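Local coordinates for NF-kappa-B inhibitor beta (Mus musculus, PDB 1OY3), which inhibits NF-kappa-B by complexing with it and trapping it in the cytoplasm, although its unphosphorylated form can accompany NF-kappa-B to the nucleus, at residues D10-L15 / H35-L40; E201-S206 / L233-P238. One frame throughout, in Å; residues are numbered along the deposited sequence.

In the fold
Both interactions join neighbouring pieces of the ankyrin stack, on opposite sides of the chain's centre, with about 31 Å between their nearest atoms. They share no helix or loop. Interaction 1 is a largely buried contact near the N-terminus, where the start of helix 12-18 meets the loop that leads from helix 22-32 to helix 48-55. Interaction 2 lies at the surface near the other end, where the turn between helices 195-201 and 205-213 of ANK 5 faces the corresponding turn of ANK 6. The chemistry follows the setting: leucines, a tyrosine ring and two bridging waters in the first, a salt bridge and a side-chain amide accepting from a backbone N-H in the second.

Interaction 1. Residues D10-L15 / H35-L40; sequences DTALHL and HEYLDL
The Tyr37 ring reaches across to Thr11, Ala12 and Leu13, with water 1 lying over the centre of one face and water 2 in plane at its edge. Thr11 OG1 and Leu13 CG approach it obliquely, Leu13 CG coming 3.8 Å from Tyr37 CE2. Having CG anti to the backbone N (chi1 -178°) starts the ring towards the helix start, with its OH 3.3 Å from Ala12 CB. The His14 ring is met near its plane, at the edge, by Leu40 O, 3.0 Å from His14 CE1; its NE2 is hydrogen-bonded to Gln46 O. On its other nitrogen, ND1 accepts from Thr11 N at 3.1 Å, the donor lying 35° out of the ring plane, while Leu13 N gives its hydrogen to Thr11 OG1. Together these make a capping box. Leu13 CD1 presses tightly on Leu38 CD2 at 3.4 Å, and Leu25, Leu28 and Leu29 of helix 22-32 also pack on Leu13. Thr11 CG2 meets Leu40 CD1. Water 1 links Thr11 OG1 to Tyr37 O, 2.6 Å from each; water 2 accepts from Ala12 N and reaches Tyr37 OH at 2.8 Å. The first helix of ANK 1 thus starts against the loop following its second: leucines and the tyrosine ring supply the apolar contact, while the backbone N-H groups of Thr11, Ala12 and Leu13 are met by His14 ND1, water 2 and Thr11 OG1.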
loop_
_atom_site.group_PDB
_atom_site.type_symbol
_atom_site.label_atom_id
_atom_site.label_comp_id
_atom_site.label_asym_id
_atom_site.label_seq_id
_atom_site.Cartn_x
_atom_site.Cartn_y
_atom_site.Cartn_z
ATOM N N ASP C 10 -8.463 -1.790 -21.920
ATOM C CA ASP C 10 -7.979 -3.157 -22.114
ATOM C C ASP C 10 -7.845 -3.545 -23.592
ATOM O O ASP C 10 -8.826 -3.538 -24.339
ATOM C CB ASP C 10 -8.916 -4.155 -21.432
ATOM C CG ASP C 10 -8.871 -4.061 -19.925
ATOM O OD1 ASP C 10 -7.755 -3.942 -19.377
ATOM O OD2 ASP C 10 -9.943 -4.123 -19.289
ATOM N N THR C 11 -6.632 -3.891 -24.006
ATOM C CA THR C 11 -6.396 -4.290 -25.386
ATOM C C THR C 11 -6.778 -5.758 -25.550
ATOM O O THR C 11 -7.286 -6.383 -24.619
ATOM C CB THR C 11 -4.922 -4.137 -25.772
ATOM O OG1 THR C 11 -4.164 -5.179 -25.151
ATOM C CG2 THR C 11 -4.390 -2.784 -25.316
ATOM N N ALA C 12 -6.535 -6.307 -26.734
ATOM C CA ALA C 12 -6.856 -7.706 -26.998
ATOM C C ALA C 12 -6.076 -8.604 -26.032
ATOM O O ALA C 12 -6.537 -9.687 -25.660
ATOM C CB ALA C 12 -6.521 -8.058 -28.445
ATOM N N LEU C 13 -4.890 -8.150 -25.631
ATOM C CA LEU C 13 -4.077 -8.909 -24.690
ATOM C C LEU C 13 -4.772 -8.990 -23.340
ATOM O O LEU C 13 -5.022 -10.088 -22.842
ATOM C CB LEU C 13 -2.707 -8.270 -24.500
ATOM C CG LEU C 13 -1.504 -8.955 -25.141
ATOM C CD1 LEU C 13 -0.254 -8.467 -24.441
ATOM C CD2 LEU C 13 -1.608 -10.470 -25.009
ATOM N N HIS C 14 -5.088 -7.832 -22.755
ATOM C CA HIS C 14 -5.752 -7.795 -21.448
ATOM C C HIS C 14 -6.957 -8.715 -21.437
ATOM O O HIS C 14 -7.179 -9.460 -20.481
ATOM C CB HIS C 14 -6.235 -6.380 -21.086
ATOM C CG HIS C 14 -5.135 -5.388 -20.869
ATOM N ND1 HIS C 14 -4.552 -4.684 -21.899
ATOM C CD2 HIS C 14 -4.515 -4.977 -19.734
ATOM C CE1 HIS C 14 -3.625 -3.880 -21.411
ATOM N NE2 HIS C 14 -3.581 -4.039 -20.100
ATOM N N LEU C 15 -7.735 -8.662 -22.509
ATOM C CA LEU C 15 -8.932 -9.483 -22.603
ATOM C C LEU C 15 -8.616 -10.961 -22.777
ATOM O O LEU C 15 -9.415 -11.810 -22.397
ATOM C CB LEU C 15 -9.822 -8.991 -23.751
ATOM C CG LEU C 15 -10.340 -7.557 -23.609
ATOM C CD1 LEU C 15 -11.103 -7.160 -24.861
ATOM C CD2 LEU C 15 -11.223 -7.452 -22.385
ATOM N N HIS C 35 7.405 -6.332 -28.648
ATOM C CA HIS C 35 6.757 -5.051 -28.899
ATOM C C HIS C 35 6.398 -4.355 -27.591
ATOM O O HIS C 35 6.421 -4.936 -26.524
ATOM C CB HIS C 35 6.021 -5.082 -30.241
ATOM C CG HIS C 35 6.924 -4.950 -31.428
ATOM N ND1 HIS C 35 7.036 -3.782 -32.151
ATOM C CD2 HIS C 35 7.757 -5.839 -32.018
ATOM C CE1 HIS C 35 7.897 -3.956 -33.136
ATOM N NE2 HIS C 35 8.351 -5.196 -33.079
ATOM N N GLU C 36 5.995 -3.078 -27.729
ATOM C CA GLU C 36 5.575 -2.280 -26.582
ATOM C C GLU C 36 4.118 -2.617 -26.294
ATOM O O GLU C 36 3.569 -2.236 -25.262
ATOM C CB GLU C 36 5.703 -0.784 -26.878
ATOM C CG GLU C 36 7.084 -0.346 -27.341
ATOM C CD GLU C 36 7.231 1.168 -27.399
ATOM O OE1 GLU C 36 8.381 1.657 -27.428
ATOM O OE2 GLU C 36 6.194 1.873 -27.409
ATOM N N TYR C 37 3.502 -3.336 -27.225
ATOM C CA TYR C 37 2.111 -3.747 -27.099
ATOM C C TYR C 37 1.918 -4.565 -25.824
ATOM O O TYR C 37 0.867 -4.500 -25.191
ATOM C CB TYR C 37 1.713 -4.580 -28.318
ATOM C CG TYR C 37 0.271 -5.032 -28.341
ATOM C CD1 TYR C 37 -0.771 -4.115 -28.472
ATOM C CD2 TYR C 37 -0.052 -6.386 -28.267
ATOM C CE1 TYR C 37 -2.105 -4.541 -28.534
ATOM C CE2 TYR C 37 -1.377 -6.821 -28.328
ATOM C CZ TYR C 37 -2.398 -5.896 -28.462
ATOM O OH TYR C 37 -3.703 -6.336 -28.532
ATOM N N LEU C 38 2.934 -5.338 -25.454
ATOM C CA LEU C 38 2.852 -6.164 -24.252
ATOM C C LEU C 38 2.684 -5.350 -22.981
ATOM O O LEU C 38 1.925 -5.732 -22.094
ATOM C CB LEU C 38 4.104 -7.036 -24.099
ATOM C CG LEU C 38 4.242 -8.283 -24.964
ATOM C CD1 LEU C 38 5.574 -8.956 -24.673
ATOM C CD2 LEU C 38 3.091 -9.227 -24.674
ATOM N N ASP C 39 3.381 -4.223 -22.896
ATOM C CA ASP C 39 3.320 -3.400 -21.692
ATOM C C ASP C 39 2.219 -2.348 -21.617
ATOM O O ASP C 39 2.191 -1.554 -20.678
ATOM C CB ASP C 39 4.679 -2.733 -21.451
ATOM C CG ASP C 39 5.797 -3.744 -21.274
ATOM O OD1 ASP C 39 5.585 -4.748 -20.551
ATOM O OD2 ASP C 39 6.888 -3.534 -21.850
ATOM N N LEU C 40 1.315 -2.337 -22.588
ATOM C CA LEU C 40 0.237 -1.362 -22.570
ATOM C C LEU C 40 -0.568 -1.524 -21.289
ATOM O O LEU C 40 -0.919 -2.633 -20.908
ATOM C CB LEU C 40 -0.668 -1.542 -23.792
ATOM C CG LEU C 40 -0.031 -1.171 -25.138
ATOM C CD1 LEU C 40 -1.012 -1.460 -26.261
ATOM C CD2 LEU C 40 0.363 0.308 -25.135
HETATM O O HOH W 1 -1.626 -4.898 -24.627
HETATM O O HOH W 2 -5.956 -4.978 -29.337
#

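Interaction 2. Residues E201-S206 / L233-P238; sequences EAQAAS and LLRPNP
Glu201 and Arg235 carry the charged part of the contact, a salt bridge with Glu201 OE1 3.6 Å from Arg235 NH2. The carboxylate and guanidinium planes stand 38° apart. Glu201 OE2 also pairs with Arg193, so the carboxylate is shared between two arginines, which would be expected to favour its ionised form. The same pair meets through carbon: Glu201 CG lies over one face of the guanidinium, 3.3 Å from NH2 of Arg235, and Glu201 CA sits above that group towards its rim.

Hydrogen bonding falls to Gln203. Its OE1 accepts from Asn237 N at 3.3 Å, with the donor nearly in line with the C=O bond but a bent N-H...O angle of 141°. Its NE2 is hydrogen-bonded to Val200 O, so both ends of the amide have a partner, which should limit its rotation.

The remaining contacts are van der Waals. Gln203 NE2 lies against the Arg235 aliphatic chain, 3.2 Å from Arg235 CB, while Gln203 OE1 is 3.5 Å from Pro236 CG and also touches Asn237 CB. The bend at chi2 (-68°) turns CD of Gln203 towards the 233-238 segment.

Gln203 ends helix 195-201 in a Schellman motif, just before helix 205-213. In the helix-turn-helix-loop ankyrin repeat each turn links a pair of antiparallel helices; here the turns of ANK 5 and ANK 6 meet side by side.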
loop_
_atom_site.group_PDB
_atom_site.type_symbol
_atom_site.label_atom_id
_atom_site.label_comp_id
_atom_site.label_asym_id
_atom_site.label_seq_id
_atom_site.Cartn_x
_atom_site.Cartn_y
_atom_site.Cartn_z
ATOM N N GLU C 201 3.180 -6.735 14.055
ATOM C CA GLU C 201 1.877 -6.104 13.919
ATOM C C GLU C 201 0.885 -7.120 13.379
ATOM O O GLU C 201 -0.281 -7.131 13.772
ATOM C CB GLU C 201 1.953 -4.906 12.974
ATOM C CG GLU C 201 2.739 -3.740 13.543
ATOM C CD GLU C 201 2.410 -2.424 12.864
ATOM O OE1 GLU C 201 2.850 -1.369 13.374
ATOM O OE2 GLU C 201 1.713 -2.446 11.825
ATOM N N ALA C 202 1.365 -7.986 12.490
ATOM C CA ALA C 202 0.537 -9.023 11.874
ATOM C C ALA C 202 0.302 -10.210 12.804
ATOM O O ALA C 202 -0.486 -11.104 12.483
ATOM C CB ALA C 202 1.198 -9.510 10.593
ATOM N N GLN C 203 0.990 -10.210 13.945
ATOM C CA GLN C 203 0.900 -11.289 14.928
ATOM C C GLN C 203 1.162 -12.633 14.235
ATOM O O GLN C 203 0.626 -13.667 14.631
ATOM C CB GLN C 203 -0.482 -11.291 15.605
ATOM C CG GLN C 203 -0.834 -9.996 16.348
ATOM C CD GLN C 203 0.016 -9.765 17.589
ATOM O OE1 GLN C 203 -0.185 -10.400 18.628
ATOM N NE2 GLN C 203 0.975 -8.855 17.483
ATOM N N ALA C 204 1.979 -12.606 13.185
ATOM C CA ALA C 204 2.312 -13.822 12.455
ATOM C C ALA C 204 3.646 -14.338 12.986
ATOM O O ALA C 204 4.714 -13.999 12.472
ATOM C CB ALA C 204 2.398 -13.532 10.957
ATOM N N ALA C 205 3.566 -15.160 14.026
ATOM C CA ALA C 205 4.745 -15.722 14.679
ATOM C C ALA C 205 5.660 -16.529 13.765
ATOM O O ALA C 205 6.885 -16.398 13.842
ATOM C CB ALA C 205 4.315 -16.581 15.871
ATOM N N SER C 206 5.074 -17.367 12.914
ATOM C CA SER C 206 5.863 -18.202 12.009
ATOM C C SER C 206 6.644 -17.344 11.011
ATOM O O SER C 206 7.765 -17.679 10.626
ATOM C CB SER C 206 4.956 -19.179 11.259
ATOM O OG SER C 206 4.288 -18.531 10.192
ATOM N N LEU C 233 5.606 -6.533 22.952
ATOM C CA LEU C 233 5.157 -6.494 24.340
ATOM C C LEU C 233 3.768 -5.876 24.456
ATOM O O LEU C 233 2.944 -6.336 25.247
ATOM C CB LEU C 233 6.147 -5.709 25.210
ATOM C CG LEU C 233 7.472 -6.399 25.543
ATOM C CD1 LEU C 233 8.292 -5.528 26.474
ATOM C CD2 LEU C 233 7.195 -7.734 26.192
ATOM N N LEU C 234 3.510 -4.838 23.663
ATOM C CA LEU C 234 2.215 -4.159 23.676
ATOM C C LEU C 234 1.177 -4.941 22.874
ATOM O O LEU C 234 0.044 -4.500 22.707
ATOM C CB LEU C 234 2.358 -2.753 23.092
ATOM C CG LEU C 234 3.355 -1.825 23.779
ATOM C CD1 LEU C 234 3.429 -0.505 23.034
ATOM C CD2 LEU C 234 2.930 -1.599 25.212
ATOM N N ARG C 235 1.574 -6.104 22.375
ATOM C CA ARG C 235 0.684 -6.945 21.586
ATOM C C ARG C 235 0.201 -8.099 22.464
ATOM O O ARG C 235 0.818 -8.412 23.483
ATOM C CB ARG C 235 1.431 -7.486 20.360
ATOM C CG ARG C 235 2.161 -6.417 19.530
ATOM C CD ARG C 235 1.226 -5.609 18.631
ATOM N NE ARG C 235 1.909 -4.455 18.044
ATOM C CZ ARG C 235 1.418 -3.706 17.059
ATOM N NH1 ARG C 235 0.232 -3.984 16.528
ATOM N NH2 ARG C 235 2.104 -2.661 16.613
ATOM N N PRO C 236 -0.912 -8.745 22.081
ATOM C CA PRO C 236 -1.480 -9.865 22.837
ATOM C C PRO C 236 -0.733 -11.201 22.776
ATOM O O PRO C 236 -0.316 -11.722 23.811
ATOM C CB PRO C 236 -2.894 -9.967 22.275
ATOM C CG PRO C 236 -2.701 -9.570 20.853
ATOM C CD PRO C 236 -1.804 -8.361 20.973
ATOM N N ASN C 237 -0.570 -11.750 21.574
ATOM C CA ASN C 237 0.107 -13.038 21.388
ATOM C C ASN C 237 1.510 -13.080 22.005
ATOM O O ASN C 237 2.439 -12.430 21.523
ATOM C CB ASN C 237 0.182 -13.375 19.897
ATOM C CG ASN C 237 0.691 -14.778 19.641
ATOM O OD1 ASN C 237 0.795 -15.210 18.494
ATOM N ND2 ASN C 237 1.009 -15.499 20.709
ATOM N N PRO C 238 1.680 -13.873 23.078
ATOM C CA PRO C 238 2.946 -14.033 23.805
ATOM C C PRO C 238 4.070 -14.665 22.993
ATOM O O PRO C 238 5.241 -14.379 23.216
ATOM C CB PRO C 238 2.556 -14.912 24.998
ATOM C CG PRO C 238 1.067 -14.696 25.136
ATOM C CD PRO C 238 0.619 -14.677 23.707
#